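Periplasmic binding protein (Agrobacterium tumefaciens str. B6, PDB 5L9G) binds the opine mannopine between its two lobes and probably delivers it to an ABC transporter for uptake into the bacterial cell. Local coordinates at residues N135-M140 / K147-K152; A141-V146 / M222-G227; D252-V257 / R268-M273. One frame throughout, in Å; residues are numbered along the deposited sequence.

Interaction 1 of 3, residues N135-M140 / K147-K152; sequences NGPKSM and KKFPGK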
loop_
_atom_site.group_PDB
_atom_site.type_symbol
_atom_site.label_atom_id
_atom_site.label_comp_id
_atom_site.label_asym_id
_atom_site.label_seq_id
_atom_site.Cartn_x
_atom_site.Cartn_y
_atom_site.Cartn_z
ATOM N N ASN A 135 14.164 -20.329 -10.092
ATOM C CA ASN A 135 14.850 -19.383 -10.974
ATOM C C ASN A 135 13.885 -18.342 -11.568
ATOM O O ASN A 135 13.799 -18.149 -12.786
ATOM C CB ASN A 135 15.693 -20.119 -12.031
ATOM C CG ASN A 135 16.941 -20.822 -11.461
ATOM O OD1 ASN A 135 17.059 -21.127 -10.257
ATOM N ND2 ASN A 135 17.904 -21.129 -12.315
ATOM N N GLY A 136 13.178 -17.666 -10.668
ATOM C CA GLY A 136 12.244 -16.613 -11.037
ATOM C C GLY A 136 12.908 -15.246 -11.096
ATOM O O GLY A 136 14.109 -15.117 -10.831
ATOM N N PRO A 137 12.138 -14.205 -11.466
ATOM C CA PRO A 137 12.715 -12.843 -11.507
ATOM C C PRO A 137 13.063 -12.361 -10.093
ATOM O O PRO A 137 12.236 -12.460 -9.176
ATOM C CB PRO A 137 11.590 -12.000 -12.115
ATOM C CG PRO A 137 10.307 -12.754 -11.780
ATOM C CD PRO A 137 10.705 -14.212 -11.843
ATOM N N LYS A 138 14.266 -11.825 -9.911
ATOM C CA LYS A 138 14.666 -11.379 -8.572
ATOM C C LYS A 138 14.978 -9.874 -8.493
ATOM O O LYS A 138 15.599 -9.430 -7.528
ATOM C CB LYS A 138 15.837 -12.242 -8.071
ATOM C CG LYS A 138 15.430 -13.704 -7.812
ATOM C CD LYS A 138 16.614 -14.602 -7.545
ATOM C CE LYS A 138 16.210 -16.050 -7.376
ATOM N NZ LYS A 138 15.635 -16.325 -6.034
ATOM N N SER A 139 14.567 -9.102 -9.519
ATOM C CA SER A 139 14.816 -7.656 -9.653
ATOM C C SER A 139 13.812 -7.086 -10.640
ATOM O O SER A 139 13.182 -7.852 -11.379
ATOM C CB SER A 139 16.233 -7.405 -10.192
ATOM O OG SER A 139 16.329 -7.651 -11.593
ATOM N N MET A 140 13.661 -5.741 -10.680
ATOM C CA MET A 140 12.742 -5.128 -11.654
ATOM C C MET A 140 13.244 -5.305 -13.086
ATOM O O MET A 140 12.424 -5.471 -13.991
ATOM C CB MET A 140 12.525 -3.644 -11.379
ATOM C CG MET A 140 11.561 -3.386 -10.287
ATOM S SD MET A 140 9.971 -4.251 -10.468
ATOM C CE MET A 140 9.368 -3.984 -8.840
ATOM N N LYS A 147 12.233 -11.576 -22.621
ATOM C CA LYS A 147 13.077 -12.543 -23.313
ATOM C C LYS A 147 13.654 -13.559 -22.325
ATOM O O LYS A 147 13.528 -14.758 -22.559
ATOM C CB LYS A 147 14.191 -11.850 -24.132
ATOM C CG LYS A 147 13.754 -11.214 -25.487
ATOM C CD LYS A 147 13.141 -12.186 -26.523
ATOM C CE LYS A 147 13.996 -12.362 -27.756
ATOM N NZ LYS A 147 13.372 -13.301 -28.717
ATOM N N LYS A 148 14.254 -13.095 -21.209
ATOM C CA LYS A 148 14.839 -13.988 -20.209
ATOM C C LYS A 148 13.756 -14.709 -19.389
ATOM O O LYS A 148 13.912 -15.902 -19.074
ATOM C CB LYS A 148 15.852 -13.253 -19.317
ATOM C CG LYS A 148 16.633 -14.170 -18.375
ATOM C CD LYS A 148 17.872 -13.503 -17.798
ATOM C CE LYS A 148 18.286 -14.082 -16.461
ATOM N NZ LYS A 148 18.664 -15.517 -16.543
ATOM N N PHE A 149 12.640 -13.998 -19.079
ATOM C CA PHE A 149 11.536 -14.566 -18.326
ATOM C C PHE A 149 10.216 -14.424 -19.090
ATOM O O PHE A 149 9.415 -13.551 -18.756
ATOM C CB PHE A 149 11.439 -13.936 -16.924
ATOM C CG PHE A 149 12.683 -14.114 -16.087
ATOM C CD1 PHE A 149 12.861 -15.254 -15.315
ATOM C CD2 PHE A 149 13.667 -13.132 -16.060
ATOM C CE1 PHE A 149 14.011 -15.417 -14.533
ATOM C CE2 PHE A 149 14.823 -13.298 -15.291
ATOM C CZ PHE A 149 14.992 -14.444 -14.539
ATOM N N PRO A 150 9.956 -15.274 -20.115
ATOM C CA PRO A 150 8.668 -15.176 -20.828
ATOM C C PRO A 150 7.524 -15.506 -19.888
ATOM O O PRO A 150 7.681 -16.360 -19.020
ATOM C CB PRO A 150 8.779 -16.242 -21.931
ATOM C CG PRO A 150 10.227 -16.597 -22.013
ATOM C CD PRO A 150 10.784 -16.383 -20.642
ATOM N N GLY A 151 6.404 -14.834 -20.062
ATOM C CA GLY A 151 5.240 -15.105 -19.234
ATOM C C GLY A 151 4.315 -13.936 -18.992
ATOM O O GLY A 151 4.597 -12.793 -19.364
ATOM N N LYS A 152 3.181 -14.254 -18.385
ATOM C CA LYS A 152 2.113 -13.320 -18.070
ATOM C C LYS A 152 2.456 -12.513 -16.826
ATOM O O LYS A 152 2.680 -13.081 -15.758
ATOM C CB LYS A 152 0.789 -14.070 -17.863
ATOM C CG LYS A 152 0.263 -14.803 -19.094
ATOM C CD LYS A 152 -0.998 -15.589 -18.719
ATOM C CE LYS A 152 -1.408 -16.589 -19.777
ATOM N NZ LYS A 152 -1.987 -15.936 -20.981
#
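The short helix 140-144 of this periplasmic binding protein is flanked by two loops, and Phe149 in the second of them bridges the pair by laying its ring against the backbone of Asn135, Gly136 and Pro137 in the first. Both touching stretches are loop, and the contact is mainly one of an aromatic ring with backbone, with a looser proline side-chain touch. The bond from Phe149 CA to CB already heads for 135-140, and with CG opposite the carbonyl carbon (chi1 -59°) the CE1 side of the ring meets the backbone there. Pro137 lies over one face, its N 3.8 Å from Phe149 CE1, and its ring carbon CD adds an apolar touch at 4.2 Å from Phe149 CD1. Gly136 C approaches Phe149 CE1 obliquely at 3.6 Å. Elsewhere Phe149 and Pro137 both rest on Met222 of strand 222-226 and on Asp142 of the helix, so both loops rest on the sheet. Polar links back this up: the side chain of Ser139 caps the helix start through Asp142 N, and Asp142 OD2 accepts from Lys138 N. At the ring edge, close to its plane, Asn135 O lies 3.2 Å from Phe149 CE1.

Interaction 2 of 3, residues A141-V146 / M222-G227; sequences ADFFDV and MIITWG. With MO0 (mannopine), chain C.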
loop_
_atom_site.group_PDB
_atom_site.type_symbol
_atom_site.label_atom_id
_atom_site.label_comp_id
_atom_site.label_asym_id
_atom_site.label_seq_id
_atom_site.Cartn_x
_atom_site.Cartn_y
_atom_site.Cartn_z
ATOM N N ALA A 141 14.575 -5.292 -13.294
ATOM C CA ALA A 141 15.146 -5.541 -14.626
ATOM C C ALA A 141 14.638 -6.925 -15.098
ATOM O O ALA A 141 14.117 -7.032 -16.207
ATOM C CB ALA A 141 16.680 -5.510 -14.574
ATOM N N ASP A 142 14.682 -7.940 -14.211
ATOM C CA ASP A 142 14.208 -9.306 -14.500
ATOM C C ASP A 142 12.712 -9.314 -14.788
ATOM O O ASP A 142 12.280 -9.964 -15.736
ATOM C CB ASP A 142 14.492 -10.256 -13.323
ATOM C CG ASP A 142 15.919 -10.704 -13.109
ATOM O OD1 ASP A 142 16.754 -10.484 -14.018
ATOM O OD2 ASP A 142 16.184 -11.364 -12.066
ATOM N N PHE A 143 11.917 -8.598 -13.961
ATOM C CA PHE A 143 10.463 -8.542 -14.130
ATOM C C PHE A 143 10.115 -8.028 -15.540
ATOM O O PHE A 143 9.204 -8.556 -16.180
ATOM C CB PHE A 143 9.846 -7.620 -13.075
ATOM C CG PHE A 143 8.338 -7.707 -13.026
ATOM C CD1 PHE A 143 7.545 -6.878 -13.822
ATOM C CD2 PHE A 143 7.709 -8.622 -12.190
ATOM C CE1 PHE A 143 6.146 -6.968 -13.785
ATOM C CE2 PHE A 143 6.309 -8.695 -12.133
ATOM C CZ PHE A 143 5.541 -7.893 -12.951
ATOM N N PHE A 144 10.857 -7.019 -16.026
ATOM C CA PHE A 144 10.568 -6.396 -17.324
ATOM C C PHE A 144 11.224 -7.132 -18.487
ATOM O O PHE A 144 11.004 -6.766 -19.642
ATOM C CB PHE A 144 10.977 -4.901 -17.291
ATOM C CG PHE A 144 9.987 -3.989 -16.593
ATOM C CD1 PHE A 144 9.788 -4.071 -15.211
ATOM C CD2 PHE A 144 9.302 -3.011 -17.303
ATOM C CE1 PHE A 144 8.883 -3.222 -14.561
ATOM C CE2 PHE A 144 8.417 -2.145 -16.651
ATOM C CZ PHE A 144 8.195 -2.268 -15.286
ATOM N N ASP A 145 12.010 -8.171 -18.188
ATOM C CA ASP A 145 12.753 -8.921 -19.211
ATOM C C ASP A 145 11.933 -10.099 -19.735
ATOM O O ASP A 145 12.059 -11.221 -19.235
ATOM C CB ASP A 145 14.121 -9.365 -18.680
ATOM C CG ASP A 145 15.083 -9.830 -19.769
ATOM O OD1 ASP A 145 14.604 -10.199 -20.874
ATOM O OD2 ASP A 145 16.305 -9.861 -19.507
ATOM N N VAL A 146 11.140 -9.844 -20.782
ATOM C CA VAL A 146 10.232 -10.830 -21.392
ATOM C C VAL A 146 11.008 -11.901 -22.181
ATOM O O VAL A 146 10.517 -13.021 -22.345
ATOM C CB VAL A 146 9.109 -10.138 -22.209
ATOM C CG1 VAL A 146 8.140 -11.153 -22.818
ATOM C CG2 VAL A 146 8.337 -9.153 -21.330
ATOM N N MET A 222 4.067 -13.850 -13.002
ATOM C CA MET A 222 4.755 -12.950 -12.072
ATOM C C MET A 222 3.855 -11.753 -11.851
ATOM O O MET A 222 3.022 -11.448 -12.706
ATOM C CB MET A 222 6.155 -12.544 -12.558
ATOM C CG MET A 222 6.139 -11.845 -13.919
ATOM S SD MET A 222 7.830 -11.407 -14.400
ATOM C CE MET A 222 8.453 -12.990 -15.066
ATOM N N ILE A 223 4.015 -11.087 -10.701
ATOM C CA ILE A 223 3.120 -9.985 -10.317
ATOM C C ILE A 223 3.849 -9.040 -9.392
ATOM O O ILE A 223 4.659 -9.473 -8.565
ATOM C CB ILE A 223 1.816 -10.564 -9.632
ATOM C CG1 ILE A 223 0.815 -9.474 -9.200
ATOM C CG2 ILE A 223 2.135 -11.499 -8.417
ATOM C CD1 ILE A 223 -0.557 -10.045 -8.768
ATOM N N ILE A 224 3.548 -7.750 -9.530
ATOM C CA ILE A 224 3.990 -6.762 -8.561
ATOM C C ILE A 224 2.752 -6.456 -7.728
ATOM O O ILE A 224 1.758 -5.925 -8.248
ATOM C CB ILE A 224 4.606 -5.476 -9.156
ATOM C CG1 ILE A 224 5.851 -5.794 -10.018
ATOM C CG2 ILE A 224 4.965 -4.513 -7.993
ATOM C CD1 ILE A 224 6.268 -4.650 -10.962
ATOM N N THR A 225 2.798 -6.817 -6.445
ATOM C CA THR A 225 1.681 -6.534 -5.529
ATOM C C THR A 225 2.228 -6.421 -4.084
ATOM O O THR A 225 3.442 -6.432 -3.860
ATOM C CB THR A 225 0.486 -7.528 -5.726
ATOM O OG1 THR A 225 -0.670 -7.062 -5.007
ATOM C CG2 THR A 225 0.833 -8.965 -5.307
ATOM N N TRP A 226 1.317 -6.305 -3.128
ATOM C CA TRP A 226 1.636 -6.065 -1.725
ATOM C C TRP A 226 1.994 -7.358 -0.984
ATOM O O TRP A 226 1.330 -8.378 -1.151
ATOM C CB TRP A 226 0.484 -5.256 -1.086
ATOM C CG TRP A 226 0.197 -4.007 -1.899
ATOM C CD1 TRP A 226 1.103 -3.053 -2.271
ATOM C CD2 TRP A 226 -1.082 -3.557 -2.375
ATOM N NE1 TRP A 226 0.477 -2.052 -2.991
ATOM C CE2 TRP A 226 -0.873 -2.318 -3.036
ATOM C CE3 TRP A 226 -2.389 -4.083 -2.319
ATOM C CZ2 TRP A 226 -1.906 -1.621 -3.666
ATOM C CZ3 TRP A 226 -3.434 -3.340 -2.858
ATOM C CH2 TRP A 226 -3.192 -2.127 -3.530
ATOM N N GLY A 227 3.077 -7.290 -0.205
ATOM C CA GLY A 227 3.657 -8.427 0.515
ATOM C C GLY A 227 2.687 -9.254 1.341
ATOM O O GLY A 227 2.784 -10.483 1.375
HETATM O OAB MO0 C . -4.891 5.503 -0.762
HETATM C CAF MO0 C . -5.895 4.693 -1.311
HETATM C CAG MO0 C . -5.417 3.292 -1.648
HETATM O OAC MO0 C . -4.901 3.266 -2.934
HETATM C CAH MO0 C . -4.511 2.673 -0.612
HETATM O OAM MO0 C . -5.092 2.675 0.639
HETATM C CAI MO0 C . -3.971 1.285 -0.958
HETATM O OAD MO0 C . -5.009 0.361 -1.086
HETATM C CAJ MO0 C . -2.902 0.835 -0.004
HETATM O OAE MO0 C . -1.848 1.754 -0.025
HETATM C CAK MO0 C . -2.402 -0.600 -0.233
HETATM N N MO0 C . -2.443 -1.328 1.041
HETATM C CA MO0 C . -1.762 -2.644 0.972
HETATM C C MO0 C . -2.783 -3.752 0.875
HETATM O O MO0 C . -3.989 -3.463 0.721
HETATM C CB MO0 C . -0.811 -2.883 2.121
HETATM C CG MO0 C . -1.521 -3.245 3.408
HETATM C CD MO0 C . -0.701 -2.997 4.625
HETATM O OE1 MO0 C . -0.059 -4.094 5.214
HETATM N NE2 MO0 C . -0.568 -1.880 5.151
HETATM O OXT MO0 C . -2.436 -4.975 0.879
#
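Helix 140-144 packs against strand 222-226 with backbones closest at Phe143 and Met222, whose CA atoms lie 7.5 Å apart. This is helix-on-sheet packing within a lobe of the solute-binding fold, and one aromatic side chain does most of the work. Phe143 holds CG anti to its own N (chi1 -170°), which carries the ring from the helix down to the strand, between Met222 and Ile224. These two residues, both pointing at the helix, take opposite faces. Ile224 CG1 makes a CH-pi contact, 3.7 Å from the centroid of the Phe143 ring and 18° off its normal, while its CD1 runs on beside Phe143 CE1 and CD1. On the other face Met222 forms a Met-aromatic contact, SD standing 4.0 Å from the same centroid. With CG between its N and carbonyl carbon, Met222 runs straight through chi2 and bends at chi3 (81°), turning its methyl toward Phe149. Between the two, Ile223 N faces the ring edge near its plane, 3.6 Å from Phe143 CE2. Farther along, the strand reaches the mannopine pocket, where Trp226 is framed by edge-to-face contacts with Trp205, Trp156 and Tyr121. Mannopine lies over one face of its indole, and the closest pair is Trp226 CE3 and mannopine C at 3.2 Å.

Interaction 3 of 3, residues D252-V257 / R268-M273; sequences DGYAIV and RFLKEM. With MO0 (mannopine), chain C.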
loop_
_atom_site.group_PDB
_atom_site.type_symbol
_atom_site.label_atom_id
_atom_site.label_comp_id
_atom_site.label_asym_id
_atom_site.label_seq_id
_atom_site.Cartn_x
_atom_site.Cartn_y
_atom_site.Cartn_z
ATOM N N ASP A 252 0.918 2.899 5.135
ATOM C CA ASP A 252 -0.534 3.081 5.085
ATOM C C ASP A 252 -0.930 3.776 6.369
ATOM O O ASP A 252 -0.214 3.701 7.376
ATOM C CB ASP A 252 -1.271 1.741 4.954
ATOM C CG ASP A 252 -1.501 1.280 3.526
ATOM O OD1 ASP A 252 -1.421 2.131 2.602
ATOM O OD2 ASP A 252 -1.785 0.086 3.334
ATOM N N GLY A 253 -2.084 4.416 6.347
ATOM C CA GLY A 253 -2.559 5.119 7.520
ATOM C C GLY A 253 -3.974 5.574 7.359
ATOM O O GLY A 253 -4.638 5.197 6.386
ATOM N N TYR A 254 -4.429 6.383 8.324
ATOM C CA TYR A 254 -5.814 6.837 8.399
ATOM C C TYR A 254 -5.953 8.342 8.284
ATOM O O TYR A 254 -5.122 9.098 8.803
ATOM C CB TYR A 254 -6.465 6.391 9.714
ATOM C CG TYR A 254 -6.532 4.887 9.900
ATOM C CD1 TYR A 254 -7.319 4.097 9.066
ATOM C CD2 TYR A 254 -5.806 4.255 10.905
ATOM C CE1 TYR A 254 -7.403 2.713 9.244
ATOM C CE2 TYR A 254 -5.866 2.868 11.080
ATOM C CZ TYR A 254 -6.672 2.104 10.249
ATOM O OH TYR A 254 -6.728 0.736 10.412
ATOM N N ALA A 255 -7.069 8.761 7.681
ATOM C CA ALA A 255 -7.455 10.169 7.536
ATOM C C ALA A 255 -8.961 10.231 7.778
ATOM O O ALA A 255 -9.645 9.203 7.671
ATOM C CB ALA A 255 -7.133 10.656 6.134
ATOM N N ILE A 256 -9.462 11.426 8.119
ATOM C CA ILE A 256 -10.896 11.640 8.323
ATOM C C ILE A 256 -11.396 12.474 7.151
ATOM O O ILE A 256 -10.758 13.455 6.784
ATOM C CB ILE A 256 -11.213 12.199 9.735
ATOM C CG1 ILE A 256 -10.941 11.088 10.788
ATOM C CG2 ILE A 256 -12.668 12.719 9.827
ATOM C CD1 ILE A 256 -10.918 11.536 12.239
ATOM N N VAL A 257 -12.479 12.021 6.508
ATOM C CA VAL A 257 -13.063 12.668 5.330
ATOM C C VAL A 257 -13.636 14.046 5.692
ATOM O O VAL A 257 -14.304 14.183 6.722
ATOM C CB VAL A 257 -14.101 11.749 4.618
ATOM C CG1 VAL A 257 -14.604 12.377 3.317
ATOM C CG2 VAL A 257 -13.510 10.369 4.339
ATOM N N ARG A 268 -11.868 10.378 18.115
ATOM C CA ARG A 268 -11.646 9.590 19.338
ATOM C C ARG A 268 -11.268 8.157 18.969
ATOM O O ARG A 268 -10.368 7.580 19.575
ATOM C CB ARG A 268 -12.908 9.552 20.229
ATOM C CG ARG A 268 -13.349 10.876 20.817
ATOM C CD ARG A 268 -14.162 10.682 22.100
ATOM N NE ARG A 268 -15.340 9.830 21.911
ATOM C CZ ARG A 268 -15.590 8.717 22.598
ATOM N NH1 ARG A 268 -14.739 8.295 23.527
ATOM N NH2 ARG A 268 -16.698 8.024 22.371
ATOM N N PHE A 269 -11.965 7.592 17.972
ATOM C CA PHE A 269 -11.776 6.222 17.488
ATOM C C PHE A 269 -10.372 6.052 16.889
ATOM O O PHE A 269 -9.639 5.130 17.270
ATOM C CB PHE A 269 -12.892 5.871 16.492
ATOM C CG PHE A 269 -13.031 4.417 16.082
ATOM C CD1 PHE A 269 -12.599 3.389 16.921
ATOM C CD2 PHE A 269 -13.680 4.074 14.904
ATOM C CE1 PHE A 269 -12.773 2.040 16.559
ATOM C CE2 PHE A 269 -13.838 2.728 14.536
ATOM C CZ PHE A 269 -13.381 1.723 15.365
ATOM N N LEU A 270 -9.964 7.010 16.033
ATOM C CA LEU A 270 -8.629 7.030 15.424
ATOM C C LEU A 270 -7.524 7.167 16.481
ATOM O O LEU A 270 -6.523 6.466 16.382
ATOM C CB LEU A 270 -8.523 8.130 14.354
ATOM C CG LEU A 270 -7.146 8.317 13.681
ATOM C CD1 LEU A 270 -6.622 7.019 13.083
ATOM C CD2 LEU A 270 -7.186 9.426 12.664
ATOM N N LYS A 271 -7.717 8.026 17.504
ATOM C CA LYS A 271 -6.731 8.203 18.584
ATOM C C LYS A 271 -6.558 6.862 19.323
ATOM O O LYS A 271 -5.430 6.384 19.485
ATOM C CB LYS A 271 -7.164 9.321 19.563
ATOM C CG LYS A 271 -6.123 9.634 20.636
ATOM C CD LYS A 271 -6.444 10.920 21.418
ATOM C CE LYS A 271 -5.307 11.288 22.338
ATOM N NZ LYS A 271 -5.272 12.747 22.634
ATOM N N GLU A 272 -7.681 6.233 19.700
ATOM C CA GLU A 272 -7.666 4.954 20.401
ATOM C C GLU A 272 -6.993 3.837 19.583
ATOM O O GLU A 272 -6.070 3.208 20.087
ATOM C CB GLU A 272 -9.096 4.545 20.821
ATOM C CG GLU A 272 -9.176 3.383 21.810
ATOM C CD GLU A 272 -8.579 3.592 23.193
ATOM O OE1 GLU A 272 -8.445 4.758 23.623
ATOM O OE2 GLU A 272 -8.276 2.584 23.865
ATOM N N MET A 273 -7.434 3.594 18.334
ATOM C CA MET A 273 -6.889 2.505 17.502
ATOM C C MET A 273 -5.383 2.649 17.149
ATOM O O MET A 273 -4.749 1.650 16.780
ATOM C CB MET A 273 -7.726 2.280 16.230
ATOM C CG MET A 273 -7.499 3.312 15.125
ATOM S SD MET A 273 -8.459 2.943 13.637
ATOM C CE MET A 273 -10.140 3.254 14.234
HETATM O OAB MO0 C . -4.891 5.503 -0.762
HETATM C CAF MO0 C . -5.895 4.693 -1.311
HETATM C CAG MO0 C . -5.417 3.292 -1.648
HETATM O OAC MO0 C . -4.901 3.266 -2.934
HETATM C CAH MO0 C . -4.511 2.673 -0.612
HETATM O OAM MO0 C . -5.092 2.675 0.639
HETATM C CAI MO0 C . -3.971 1.285 -0.958
HETATM O OAD MO0 C . -5.009 0.361 -1.086
HETATM C CAJ MO0 C . -2.902 0.835 -0.004
HETATM O OAE MO0 C . -1.848 1.754 -0.025
HETATM C CAK MO0 C . -2.402 -0.600 -0.233
HETATM N N MO0 C . -2.443 -1.328 1.041
HETATM C CA MO0 C . -1.762 -2.644 0.972
HETATM C C MO0 C . -2.783 -3.752 0.875
HETATM O O MO0 C . -3.989 -3.463 0.721
HETATM C CB MO0 C . -0.811 -2.883 2.121
HETATM C CG MO0 C . -1.521 -3.245 3.408
HETATM C CD MO0 C . -0.701 -2.997 4.625
HETATM O OE1 MO0 C . -0.059 -4.094 5.214
HETATM N NE2 MO0 C . -0.568 -1.880 5.151
HETATM O OXT MO0 C . -2.436 -4.975 0.879
#
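Tyr254 and Leu270 meet across strand 240-256 and helix 263-273, which run nearly antiparallel, the axes of the local segments 10.0 Å apart. The Tyr254 CB bond points to the helix, and with CG opposite the carbonyl carbon (chi1 -61°) the ring presents a face to Met273 SD. Leu270 holds CG opposite its backbone N (chi1 177°) and sends its two methyls to different neighbours. CD1 presses on the root of the tyrosine, 3.4 Å from Tyr254 CB, and approaches the ring obliquely; Leu270 CD2 reaches Ile256 CD1 more loosely at 4.3 Å. Nearly a turn on, Met273 places CG between its N and carbonyl carbon (chi1 77°) and bends at chi3. The bend folds its methyl over the centre of the Phe269 ring and leaves SD 4.1 Å from the Tyr254 ring centroid. Tyr254 OH is hydrogen-bonded to Trp41 NE1 of helix 30-48, which holds the polar tip of an otherwise apolar interface. Two residues back, Asp252 OD2 accepts from mannopine N at 2.8 Å. The same oxygen accepts from mannopine NE2, and Asp252 OD1 closely approaches mannopine OAE. Helix-on-sheet packing with a Met-aromatic contact thus continues, along one strand, into the mannopine site of the solute-binding fold.

Overall arrangement
All three contacts are largely buried, yet they differ in place and chemistry. Interactions 1 and 2 share one neighbourhood, their centres about 7 Å apart, and their segments alternate along the chain: helix 140-144 is tied down both by the loops around it and by strand 222-226. Only in interaction 1 is one of the touching residues exposed, and it relies chiefly on backbone, the others chiefly on side chains. Interaction 3 lies on the opposite side of the chain's centre, about 33 Å from interaction 2 between centres, but interactions 2 and 3 both pair sulfur with an aromatic face and reach the same mixed sheet. Strands 222-226 and 240-256 also converge on mannopine, one supplying an aromatic face and the other a carboxylate.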